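Local atomic coordinates of glycogen synthase (Cyanobacterium sp. CLg1, PDB entry 6GNF), a protein that belongs to the bacterial glycogen/starch synthase family and folds into two Rossmann-like domains of the GT-B type, with ADP and a glycan bound in the cleft between them. Residues R135-S140 with L255-A260; W172-L177 with T196-H201; A370-L375 with P404-V409; Q381-G386 with H418-G423. All blocks are in the same frame, centred on the assembly; numbering follows the deposited sequence.

Contact 1 of 4, residues R135-S140 with L255-A260; sequences RFAMLS and LNWLKA
Trp257 reaches across to Phe136 and Ala137 with the outer rim of its six-membered ring. CZ3 of Trp257 lies 3.9 Å from CB of Phe136, which sits at the indole edge, in its plane. The next rim atom, Trp257 CH2, is 3.8 Å from Ala137 N and 4.4 Å from Ala137 CB. The backbone nitrogen stands oblique to the ring. Phe136 meets the indole through CB, while its ring leads away and meets His173 edge-to-face. The indole is thrown out with CG opposite the carbonyl carbon (chi1 -74°), which bridges a gap of 10.0 Å between Ala137 CA and Trp257 CA. Outside the two segments, Phe209, Leu227 and Ser175 also touch the indole. Behind it, Asn256 caps the helix that Trp257 begins. Asn256 OD1 accepts from Lys259 N at 3.0 Å, in a nearly straight bond of 165°, with the donor well above the carbonyl plane. Asn256 ND2 is bonded to Gln206 OE1, so both ends of the amide are held and its rotation is fixed. The contact is a buried packing between helix 132-144 and the N-capped start of helix 257-264, within the first Rossmann-like domain of a GT-B fold.

Contact 2 of 4, residues W172-L177 with T196-H201; sequences WHTSLL and TVMLLH. With AC1 (4,6-dideoxy-4-{[(1S,4R,5S,6S)-4,5,6-trihydroxy-3-(hydroxymethyl)cyclohex-2-en-1-yl]amino}-alpha-D-glucopyranose), chain D; GLC (alpha-D-glucopyranose), chain B.
Ser175 and Met198 bring the two backbones closest, with their CA atoms 7.0 Å apart, where a type I turn from Thr174 to Leu177 passes beside strand 195-200. Met198 bends at chi2 and chi3, and this lays its thioether end against the turn. Its CE is 3.6 Å from Ser175 CB, and its SD also touches that residue. Further along, Leu177 and Thr196 run alongside one another, pointing opposite ways. Their branches meet at Leu177 CD2 and Thr196 CG2, 3.9 Å apart. The turn is pinned at Trp172 O, which takes two bonds from the same face of its plane: Ser175 OG at 2.7 Å and Ser175 N. The OG gets there with chi1 at 62°, between the backbone N and the carbonyl carbon. Segment 172-177 follows strand 166-170, and 196-201 runs along its parallel neighbour, strand 195-200, in a Rossmann-like sheet; their cleft ends line the glycan pocket. Trp172 NE1 donates to glucose O3 at 3.3 Å, with a bent angle of 140°, and only weakly to O2. His173 lies over one face of the indole, its CD2 offset toward the rim, and turns its edge to glucose O3 and AC1 O2. His201 ND1 and AC1 O6B share a nearly straight bond of 3.0 Å at the imidazole edge, and Asn170 OD1 holds His201 NE2 from behind.

Contact 3 of 4, residues A370-L375 with P404-V409; sequences AAMPKL and PFAKGV
Met372 and Phe405 pass side by side, running opposite ways, and the sulfur ends up beside the ring. Met372 SD is 4.0 Å from Phe405 CE1 and 5.0 Å from the ring centroid. It lies 55° off the ring normal, so this Met-aromatic contact is oblique. Two torsions of the methionine explain its position. CG is set opposite the carbonyl carbon (chi1 -70°), and a bend at chi2 folds the chain toward the strand. SD and CE both rest against Ala406 CB, at 3.7 Å and 3.8 Å. In Phe405, CG lies between the backbone N and the carbonyl carbon (chi1 61°), and the far end of the ring is directed at the helix. There CZ comes within 3.8 Å of Met372 O, which sits in the ring plane, at the edge. The same carbonyl accepts Leu375 N at 3.0 Å. Leu375 touches the ring with its CB, 3.9 Å from Phe405 CE1, in an oblique approach, and Leu375 itself also reaches Met499. Tyr403 and Ile384 of strand 381-385 also touch Met372. The contact thus joins the short helix 372-375 to strand 406-409, the edge strand of the six-stranded parallel sheet. Helix 485-503 packs behind the short helix, touching Ala371 and Leu375, and Lys374 forms a salt bridge to it through Asp493.

Contact 4 of 4, residues Q381-G386 with H418-G423; sequences QVVILG and HFITAG. With ADP (adenosine-5'-diphosphate), chain F.
Val383 and Leu385 of strand 381-385 pack against Ile420 of helix 414-423, part of a beta-alpha-beta crossover in the second Rossmann-like domain. The helix links strands 406-409 and 426-429 and passes over strand 381-385 on the way. Ile420 carries its side of the contact with the long branch. Its CG1 lies opposite the carbonyl carbon (chi1 -72°), and CD1 then extends to the sheet. CD1 of Ile420 is 3.7 Å from Val383 CG1 and 3.9 Å from Leu385 CB, so one methyl bridges two residues on the same face of the strand. Ile420 lies aslant both strand residues. Val383 CG1 also lies beside Ile420 CG1, at 3.8 Å. Leu385 has a second task. Its CG is extended away from the backbone N (chi1 175°), which carries the branched end past Ile420 to the adenine of ADP. Leu385 CD2 is 3.7 Å from ADP N1 and 4.1 Å from Ile420 CD1. Gly386, the next residue, places its CA 3.6 Å from ADP N6. Leu338 of helix 327-341 also touches Ile420, while Ile384 turns to the other face of the sheet and meets Ile368. A hydrophobic helix-on-sheet layer running into the nucleotide pocket at the C-terminal strand ends is typical of Rossmann-like domains in GT-B proteins.

From the N terminus, the chain first meets contact 1 at 135-140. Before that contact closes at 255-260, contact 2 opens at 172-177 and closes at 196-201, a shorter loop nested inside. The two touch: Phe136 CB packs on His173 O, and Trp257 lies against the turn at Ser175. Both belong to the first domain. In the second domain, contact 3 opens at 370-375 and contact 4 at 381-386; contact 3 closes at 404-409 and contact 4 at 418-423, so they cross. Strands 406-409 and 381-385 are neighbours in one sheet, probably hydrogen-bonded through Lys407, Val409 and Ile384. Contact 3 ties a short helix to its edge strand, and contact 4 ties helix 414-423 to the neighbouring strand.

Contact 1 of 4, residues R135-S140 with L255-A260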
# COMPACT_ATOMS: atom_id res chain seq x y z
N ARG A 135 -16.64 -7.78 -9.71
CA ARG A 135 -16.52 -7.62 -8.26
C ARG A 135 -16.25 -6.19 -7.84
O ARG A 135 -16.85 -5.70 -6.88
CB ARG A 135 -15.40 -8.52 -7.71
CG ARG A 135 -15.86 -9.93 -7.35
CD ARG A 135 -14.73 -10.95 -7.41
NE ARG A 135 -13.49 -10.48 -6.80
CZ ARG A 135 -13.09 -10.73 -5.56
NH1 ARG A 135 -13.83 -11.45 -4.72
NH2 ARG A 135 -11.92 -10.24 -5.15
N PHE A 136 -15.34 -5.52 -8.53
CA PHE A 136 -14.94 -4.18 -8.11
C PHE A 136 -15.80 -3.07 -8.71
O PHE A 136 -16.00 -2.04 -8.07
CB PHE A 136 -13.45 -3.96 -8.36
CG PHE A 136 -12.58 -4.90 -7.58
CD1 PHE A 136 -12.84 -5.17 -6.24
CD2 PHE A 136 -11.50 -5.53 -8.18
CE1 PHE A 136 -12.04 -6.04 -5.52
CE2 PHE A 136 -10.69 -6.41 -7.45
CZ PHE A 136 -10.97 -6.67 -6.13
N ALA A 137 -16.34 -3.28 -9.90
CA ALA A 137 -17.41 -2.41 -10.38
C ALA A 137 -18.59 -2.43 -9.40
O ALA A 137 -19.20 -1.40 -9.12
CB ALA A 137 -17.87 -2.81 -11.77
N MET A 138 -18.93 -3.61 -8.90
CA MET A 138 -20.03 -3.73 -7.93
C MET A 138 -19.72 -3.01 -6.62
O MET A 138 -20.62 -2.45 -5.98
CB MET A 138 -20.36 -5.20 -7.67
CG MET A 138 -21.58 -5.40 -6.77
SD MET A 138 -22.12 -7.11 -6.67
CE MET A 138 -20.83 -7.75 -5.61
N LEU A 139 -18.46 -3.06 -6.18
CA LEU A 139 -18.05 -2.32 -4.99
C LEU A 139 -18.28 -0.82 -5.13
O LEU A 139 -18.79 -0.19 -4.21
CB LEU A 139 -16.58 -2.59 -4.66
CG LEU A 139 -15.96 -1.76 -3.54
CD1 LEU A 139 -16.72 -1.95 -2.24
CD2 LEU A 139 -14.49 -2.13 -3.35
N SER A 140 -17.93 -0.26 -6.29
CA SER A 140 -18.08 1.18 -6.52
C SER A 140 -19.54 1.59 -6.51
O SER A 140 -19.88 2.62 -5.96
CB SER A 140 -17.41 1.58 -7.83
OG SER A 140 -16.02 1.30 -7.74
N LEU A 255 -9.11 -1.29 -22.11
CA LEU A 255 -9.63 -0.36 -21.12
C LEU A 255 -8.61 -0.12 -20.02
O LEU A 255 -7.76 -0.96 -19.75
CB LEU A 255 -10.90 -0.92 -20.48
CG LEU A 255 -11.97 -1.45 -21.44
CD1 LEU A 255 -13.15 -1.97 -20.65
CD2 LEU A 255 -12.41 -0.39 -22.44
N ASN A 256 -8.73 1.03 -19.36
CA ASN A 256 -7.87 1.43 -18.25
C ASN A 256 -8.71 2.22 -17.26
O ASN A 256 -8.99 3.40 -17.48
CB ASN A 256 -6.70 2.27 -18.77
CG ASN A 256 -5.67 2.56 -17.70
OD1 ASN A 256 -5.99 2.98 -16.59
ND2 ASN A 256 -4.40 2.36 -18.04
N TRP A 257 -9.09 1.58 -16.16
CA TRP A 257 -9.99 2.17 -15.18
C TRP A 257 -9.39 3.39 -14.50
O TRP A 257 -10.06 4.40 -14.30
CB TRP A 257 -10.33 1.16 -14.08
CG TRP A 257 -11.27 0.06 -14.45
CD1 TRP A 257 -11.64 -0.33 -15.70
CD2 TRP A 257 -11.94 -0.81 -13.54
NE1 TRP A 257 -12.53 -1.39 -15.62
CE2 TRP A 257 -12.71 -1.70 -14.30
CE3 TRP A 257 -11.95 -0.92 -12.15
CZ2 TRP A 257 -13.50 -2.69 -13.71
CZ3 TRP A 257 -12.73 -1.92 -11.57
CH2 TRP A 257 -13.50 -2.78 -12.35
N LEU A 258 -8.11 3.30 -14.14
CA LEU A 258 -7.46 4.38 -13.40
C LEU A 258 -7.40 5.65 -14.23
O LEU A 258 -7.52 6.74 -13.69
CB LEU A 258 -6.05 3.98 -12.98
CG LEU A 258 -5.33 4.97 -12.08
CD1 LEU A 258 -6.10 5.18 -10.79
CD2 LEU A 258 -3.93 4.46 -11.77
N LYS A 259 -7.14 5.49 -15.52
CA LYS A 259 -7.18 6.61 -16.46
C LYS A 259 -8.54 7.30 -16.41
O LYS A 259 -8.60 8.51 -16.25
CB LYS A 259 -6.90 6.12 -17.88
CG LYS A 259 -7.05 7.19 -18.96
CD LYS A 259 -6.45 6.72 -20.27
CE LYS A 259 -6.79 7.65 -21.43
NZ LYS A 259 -8.23 7.59 -21.81
N ALA A 260 -9.61 6.52 -16.54
CA ALA A 260 -10.96 7.06 -16.48
C ALA A 260 -11.23 7.75 -15.14
O ALA A 260 -11.89 8.78 -15.09
CB ALA A 260 -11.99 5.96 -16.71

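Contact 2 of 4, residues W172-L177 with T196-H201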
# COMPACT_ATOMS: atom_id res chain seq x y z
N TRP A 172 -6.93 1.66 -8.15
CA TRP A 172 -7.68 1.35 -9.36
C TRP A 172 -9.01 0.64 -9.09
O TRP A 172 -9.94 0.79 -9.87
CB TRP A 172 -6.83 0.55 -10.34
CG TRP A 172 -6.56 -0.85 -9.92
CD1 TRP A 172 -5.47 -1.30 -9.23
CD2 TRP A 172 -7.37 -2.00 -10.16
NE1 TRP A 172 -5.56 -2.66 -9.02
CE2 TRP A 172 -6.72 -3.11 -9.59
CE3 TRP A 172 -8.59 -2.20 -10.81
CZ2 TRP A 172 -7.25 -4.40 -9.65
CZ3 TRP A 172 -9.12 -3.48 -10.86
CH2 TRP A 172 -8.44 -4.56 -10.28
N HIS A 173 -9.09 -0.12 -8.00
CA HIS A 173 -10.27 -0.95 -7.71
C HIS A 173 -11.55 -0.14 -7.62
O HIS A 173 -12.64 -0.64 -7.92
CB HIS A 173 -10.12 -1.72 -6.40
CG HIS A 173 -8.78 -2.36 -6.21
ND1 HIS A 173 -7.76 -1.75 -5.51
CD2 HIS A 173 -8.30 -3.55 -6.63
CE1 HIS A 173 -6.70 -2.54 -5.52
NE2 HIS A 173 -7.00 -3.64 -6.20
N THR A 174 -11.42 1.09 -7.13
CA THR A 174 -12.55 1.97 -6.91
C THR A 174 -12.58 3.15 -7.89
O THR A 174 -13.32 4.12 -7.68
CB THR A 174 -12.50 2.54 -5.48
OG1 THR A 174 -11.32 3.34 -5.34
CG2 THR A 174 -12.50 1.41 -4.47
N SER A 175 -11.78 3.07 -8.95
CA SER A 175 -11.59 4.23 -9.83
C SER A 175 -12.76 4.49 -10.78
O SER A 175 -12.74 5.51 -11.46
CB SER A 175 -10.27 4.13 -10.59
OG SER A 175 -10.26 2.99 -11.44
N LEU A 176 -13.73 3.59 -10.86
CA LEU A 176 -14.96 3.84 -11.64
C LEU A 176 -16.03 4.59 -10.85
O LEU A 176 -17.02 5.05 -11.41
CB LEU A 176 -15.56 2.53 -12.16
CG LEU A 176 -14.72 1.67 -13.09
CD1 LEU A 176 -15.48 0.38 -13.36
CD2 LEU A 176 -14.40 2.37 -14.39
N LEU A 177 -15.86 4.72 -9.54
CA LEU A 177 -16.87 5.39 -8.71
C LEU A 177 -17.26 6.80 -9.21
O LEU A 177 -18.44 7.17 -9.17
CB LEU A 177 -16.42 5.44 -7.25
CG LEU A 177 -17.40 6.08 -6.26
CD1 LEU A 177 -17.32 5.39 -4.90
CD2 LEU A 177 -17.14 7.57 -6.11
N THR A 196 -15.39 13.89 -5.62
CA THR A 196 -14.59 12.68 -5.61
C THR A 196 -13.11 13.02 -5.63
O THR A 196 -12.68 13.93 -6.34
CB THR A 196 -14.88 11.78 -6.82
OG1 THR A 196 -14.62 12.49 -8.02
CG2 THR A 196 -16.32 11.35 -6.81
N VAL A 197 -12.35 12.26 -4.86
CA VAL A 197 -10.92 12.38 -4.83
C VAL A 197 -10.33 11.01 -5.16
O VAL A 197 -10.66 10.03 -4.51
CB VAL A 197 -10.43 12.84 -3.45
CG1 VAL A 197 -8.91 12.75 -3.34
CG2 VAL A 197 -10.88 14.27 -3.19
N MET A 198 -9.46 10.99 -6.16
CA MET A 198 -8.76 9.79 -6.56
C MET A 198 -7.47 9.76 -5.74
O MET A 198 -6.62 10.63 -5.89
CB MET A 198 -8.48 9.85 -8.06
CG MET A 198 -8.21 8.53 -8.74
SD MET A 198 -9.66 7.45 -8.68
CE MET A 198 -8.85 6.03 -7.93
N LEU A 199 -7.37 8.83 -4.80
CA LEU A 199 -6.15 8.68 -4.01
C LEU A 199 -5.37 7.50 -4.53
O LEU A 199 -5.77 6.35 -4.37
CB LEU A 199 -6.46 8.50 -2.52
CG LEU A 199 -5.25 8.38 -1.58
CD1 LEU A 199 -4.25 9.50 -1.81
CD2 LEU A 199 -5.69 8.35 -0.13
N LEU A 200 -4.23 7.81 -5.16
CA LEU A 200 -3.41 6.81 -5.80
C LEU A 200 -2.34 6.31 -4.84
O LEU A 200 -1.59 7.12 -4.28
CB LEU A 200 -2.75 7.42 -7.05
CG LEU A 200 -1.68 6.56 -7.73
CD1 LEU A 200 -2.31 5.34 -8.38
CD2 LEU A 200 -0.91 7.39 -8.74
N HIS A 201 -2.29 5.00 -4.63
CA HIS A 201 -1.26 4.39 -3.79
C HIS A 201 -0.18 3.70 -4.60
O HIS A 201 0.92 3.55 -4.10
CB HIS A 201 -1.87 3.38 -2.82
CG HIS A 201 -2.88 3.98 -1.90
ND1 HIS A 201 -2.59 4.30 -0.59
CD2 HIS A 201 -4.18 4.32 -2.09
CE1 HIS A 201 -3.67 4.81 -0.03
NE2 HIS A 201 -4.65 4.82 -0.91
C1 AC1 D . -2.29 -3.32 -3.27
O2 AC1 D . -3.32 -1.47 -4.49
C2 AC1 D . -2.49 -1.80 -3.35
C4A AC1 D . 2.50 2.68 -0.36
C3 AC1 D . -1.16 -1.05 -3.40
O3 AC1 D . -1.46 0.34 -3.29
C4 AC1 D . -0.20 -1.51 -2.29
N4A AC1 D . 1.11 -0.82 -2.28
C5 AC1 D . -0.04 -3.04 -2.44
O5 AC1 D . -1.32 -3.67 -2.27
C6 AC1 D . 0.90 -3.65 -1.41
C1B AC1 D . 1.32 0.62 -2.17
C2B AC1 D . 2.80 1.09 -2.27
O2B AC1 D . 3.71 0.04 -2.61
C3B AC1 D . 3.41 1.68 -1.02
O3B AC1 D . 4.61 2.36 -1.37
O4 AC1 D . 3.11 2.99 0.90
C5B AC1 D . 1.12 2.11 -0.17
C7B AC1 D . 0.62 1.16 -0.94
C6B AC1 D . 0.27 2.67 0.92
O6B AC1 D . 0.12 4.06 0.66
C1 GLC B . -2.93 -7.12 -6.89
C2 GLC B . -3.88 -5.92 -6.87
C3 GLC B . -3.13 -4.69 -6.35
C4 GLC B . -2.53 -4.99 -4.98
C5 GLC B . -1.58 -6.18 -5.12
C6 GLC B . -0.83 -6.54 -3.82
O2 GLC B . -4.39 -5.63 -8.18
O3 GLC B . -3.99 -3.55 -6.28
O4 GLC B . -1.85 -3.80 -4.54
O5 GLC B . -2.32 -7.31 -5.60
O6 GLC B . -1.73 -6.93 -2.77

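Contact 3 of 4, residues A370-L375 with P404-V409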
# COMPACT_ATOMS: atom_id res chain seq x y z
N ALA A 370 20.80 -12.00 -4.43
CA ALA A 370 21.89 -12.03 -5.41
C ALA A 370 23.16 -11.36 -4.88
O ALA A 370 24.25 -11.65 -5.36
CB ALA A 370 21.45 -11.37 -6.71
N ALA A 371 23.02 -10.47 -3.90
CA ALA A 371 24.15 -9.72 -3.36
C ALA A 371 25.01 -10.51 -2.37
O ALA A 371 26.09 -10.04 -2.00
CB ALA A 371 23.66 -8.44 -2.69
N MET A 372 24.54 -11.69 -1.96
CA MET A 372 25.18 -12.44 -0.87
C MET A 372 26.67 -12.70 -1.04
O MET A 372 27.44 -12.50 -0.10
CB MET A 372 24.44 -13.77 -0.63
CG MET A 372 23.06 -13.60 -0.01
SD MET A 372 23.13 -13.11 1.72
CE MET A 372 21.55 -12.29 1.91
N PRO A 373 27.11 -13.10 -2.25
CA PRO A 373 28.55 -13.33 -2.45
C PRO A 373 29.40 -12.10 -2.12
O PRO A 373 30.48 -12.25 -1.54
CB PRO A 373 28.65 -13.68 -3.94
CG PRO A 373 27.30 -14.19 -4.31
CD PRO A 373 26.34 -13.41 -3.48
N LYS A 374 28.90 -10.91 -2.44
CA LYS A 374 29.62 -9.67 -2.15
C LYS A 374 29.44 -9.18 -0.72
O LYS A 374 30.21 -8.36 -0.24
CB LYS A 374 29.19 -8.56 -3.11
CG LYS A 374 29.62 -8.76 -4.55
CD LYS A 374 29.84 -7.42 -5.24
CE LYS A 374 30.11 -7.57 -6.73
NZ LYS A 374 28.84 -7.69 -7.49
N LEU A 375 28.38 -9.63 -0.05
CA LEU A 375 28.04 -9.10 1.27
C LEU A 375 28.98 -9.55 2.39
O LEU A 375 29.19 -8.82 3.37
CB LEU A 375 26.60 -9.46 1.64
CG LEU A 375 25.50 -8.70 0.90
CD1 LEU A 375 24.13 -9.21 1.32
CD2 LEU A 375 25.61 -7.20 1.13
N PRO A 404 26.25 -17.89 6.45
CA PRO A 404 25.95 -17.99 7.88
C PRO A 404 25.51 -16.66 8.51
O PRO A 404 24.75 -16.66 9.47
CB PRO A 404 27.27 -18.48 8.49
CG PRO A 404 28.33 -18.00 7.56
CD PRO A 404 27.71 -17.96 6.19
N PHE A 405 25.97 -15.54 7.93
CA PHE A 405 25.62 -14.20 8.42
C PHE A 405 24.22 -13.74 8.02
O PHE A 405 23.80 -12.66 8.40
CB PHE A 405 26.65 -13.17 7.93
CG PHE A 405 26.74 -13.06 6.43
CD1 PHE A 405 25.88 -12.21 5.74
CD2 PHE A 405 27.67 -13.81 5.72
CE1 PHE A 405 25.96 -12.11 4.36
CE2 PHE A 405 27.74 -13.71 4.34
CZ PHE A 405 26.89 -12.86 3.66
N ALA A 406 23.50 -14.56 7.25
CA ALA A 406 22.20 -14.17 6.73
C ALA A 406 21.14 -15.20 7.05
O ALA A 406 21.45 -16.37 7.24
CB ALA A 406 22.28 -13.96 5.23
N LYS A 407 19.89 -14.76 7.04
CA LYS A 407 18.77 -15.61 7.36
C LYS A 407 17.53 -15.15 6.61
O LYS A 407 17.19 -13.97 6.64
CB LYS A 407 18.52 -15.60 8.86
CG LYS A 407 17.25 -16.31 9.30
CD LYS A 407 17.36 -17.82 9.13
CE LYS A 407 16.04 -18.47 9.50
NZ LYS A 407 16.19 -19.94 9.61
N GLY A 408 16.86 -16.09 5.96
CA GLY A 408 15.64 -15.80 5.21
C GLY A 408 14.46 -16.55 5.80
O GLY A 408 14.61 -17.68 6.25
N VAL A 409 13.30 -15.90 5.81
CA VAL A 409 12.09 -16.49 6.35
C VAL A 409 10.93 -16.19 5.41
O VAL A 409 10.52 -15.04 5.26
CB VAL A 409 11.78 -15.94 7.75
CG1 VAL A 409 10.45 -16.47 8.28
CG2 VAL A 409 12.91 -16.29 8.72

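Contact 4 of 4, residues Q381-G386 with H418-G423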
# COMPACT_ATOMS: atom_id res chain seq x y z
N GLN A 381 25.30 -8.54 9.33
CA GLN A 381 24.28 -9.57 9.30
C GLN A 381 23.08 -9.07 8.52
O GLN A 381 22.83 -7.87 8.47
CB GLN A 381 23.89 -9.97 10.73
CG GLN A 381 24.96 -10.81 11.41
CD GLN A 381 24.64 -11.15 12.85
OE1 GLN A 381 23.59 -10.78 13.36
NE2 GLN A 381 25.56 -11.85 13.52
N VAL A 382 22.35 -9.99 7.89
CA VAL A 382 21.17 -9.65 7.10
C VAL A 382 20.03 -10.59 7.43
O VAL A 382 20.19 -11.81 7.42
CB VAL A 382 21.44 -9.74 5.58
CG1 VAL A 382 20.19 -9.35 4.80
CG2 VAL A 382 22.61 -8.86 5.18
N VAL A 383 18.87 -10.02 7.72
CA VAL A 383 17.67 -10.80 7.96
C VAL A 383 16.62 -10.36 6.95
O VAL A 383 16.42 -9.17 6.74
CB VAL A 383 17.15 -10.58 9.40
CG1 VAL A 383 15.87 -11.37 9.62
CG2 VAL A 383 18.22 -11.00 10.40
N ILE A 384 15.98 -11.34 6.31
CA ILE A 384 15.03 -11.07 5.23
C ILE A 384 13.70 -11.79 5.47
O ILE A 384 13.66 -13.01 5.59
CB ILE A 384 15.59 -11.55 3.87
CG1 ILE A 384 17.05 -11.12 3.70
CG2 ILE A 384 14.75 -10.99 2.73
CD1 ILE A 384 17.75 -11.82 2.55
N LEU A 385 12.62 -11.02 5.54
CA LEU A 385 11.30 -11.56 5.80
C LEU A 385 10.33 -11.15 4.69
O LEU A 385 10.13 -9.96 4.46
CB LEU A 385 10.79 -11.05 7.16
CG LEU A 385 9.35 -11.42 7.56
CD1 LEU A 385 9.21 -12.93 7.76
CD2 LEU A 385 8.93 -10.67 8.81
N GLY A 386 9.70 -12.13 4.04
CA GLY A 386 8.76 -11.86 2.95
C GLY A 386 8.10 -13.08 2.33
O GLY A 386 8.57 -14.20 2.50
N HIS A 418 8.30 -7.48 14.10
CA HIS A 418 8.55 -6.64 15.26
C HIS A 418 9.97 -6.84 15.77
O HIS A 418 10.69 -5.88 16.05
CB HIS A 418 7.51 -6.91 16.35
CG HIS A 418 6.21 -6.20 16.13
ND1 HIS A 418 5.99 -4.92 16.57
CD2 HIS A 418 5.08 -6.58 15.49
CE1 HIS A 418 4.77 -4.54 16.21
NE2 HIS A 418 4.20 -5.53 15.56
N PHE A 419 10.39 -8.10 15.89
CA PHE A 419 11.76 -8.42 16.29
C PHE A 419 12.80 -7.75 15.38
O PHE A 419 13.85 -7.30 15.85
CB PHE A 419 11.99 -9.93 16.28
CG PHE A 419 11.68 -10.61 17.58
CD1 PHE A 419 10.42 -10.53 18.15
CD2 PHE A 419 12.64 -11.38 18.22
CE1 PHE A 419 10.13 -11.18 19.34
CE2 PHE A 419 12.36 -12.03 19.41
CZ PHE A 419 11.10 -11.93 19.97
N ILE A 420 12.52 -7.72 14.07
CA ILE A 420 13.47 -7.17 13.09
C ILE A 420 13.53 -5.65 13.20
O ILE A 420 14.62 -5.06 13.23
CB ILE A 420 13.11 -7.59 11.65
CG1 ILE A 420 13.43 -9.07 11.44
CG2 ILE A 420 13.88 -6.76 10.63
CD1 ILE A 420 12.68 -9.69 10.29
N THR A 421 12.37 -5.01 13.28
CA THR A 421 12.28 -3.56 13.37
C THR A 421 13.00 -3.02 14.60
O THR A 421 13.65 -1.98 14.51
CB THR A 421 10.82 -3.10 13.42
OG1 THR A 421 10.11 -3.68 12.32
CG2 THR A 421 10.71 -1.59 13.35
N ALA A 422 12.86 -3.71 15.73
CA ALA A 422 13.48 -3.29 16.98
C ALA A 422 14.94 -3.71 17.05
O ALA A 422 15.81 -2.92 17.44
CB ALA A 422 12.72 -3.86 18.16
N GLY A 423 15.23 -4.93 16.61
CA GLY A 423 16.56 -5.52 16.79
C GLY A 423 17.60 -5.06 15.79
O GLY A 423 18.78 -4.97 16.12
PB ADP F . 3.61 -2.26 0.24
O1B ADP F . 4.14 -1.73 -1.06
O2B ADP F . 2.37 -1.56 0.72
O3B ADP F . 3.57 -3.77 0.30
PA ADP F . 4.61 -0.79 2.51
O1A ADP F . 3.85 0.46 2.09
O2A ADP F . 5.99 -0.68 3.16
O3A ADP F . 4.77 -1.83 1.28
O5' ADP F . 3.68 -1.65 3.51
C5' ADP F . 3.88 -3.06 3.70
C4' ADP F . 3.50 -3.39 5.14
O4' ADP F . 3.38 -4.79 5.36
C3' ADP F . 4.57 -2.90 6.10
O3' ADP F . 3.91 -2.29 7.21
C2' ADP F . 5.34 -4.14 6.48
O2' ADP F . 5.77 -4.01 7.83
C1' ADP F . 4.35 -5.27 6.30
N9 ADP F . 4.88 -6.55 5.77
C8 ADP F . 5.27 -6.80 4.50
N7 ADP F . 5.68 -8.10 4.35
C5 ADP F . 5.54 -8.70 5.55
C6 ADP F . 5.77 -10.04 6.11
N6 ADP F . 6.26 -11.04 5.35
N1 ADP F . 5.49 -10.25 7.41
C2 ADP F . 5.01 -9.27 8.21
N3 ADP F . 4.77 -8.03 7.76
C4 ADP F . 5.00 -7.68 6.47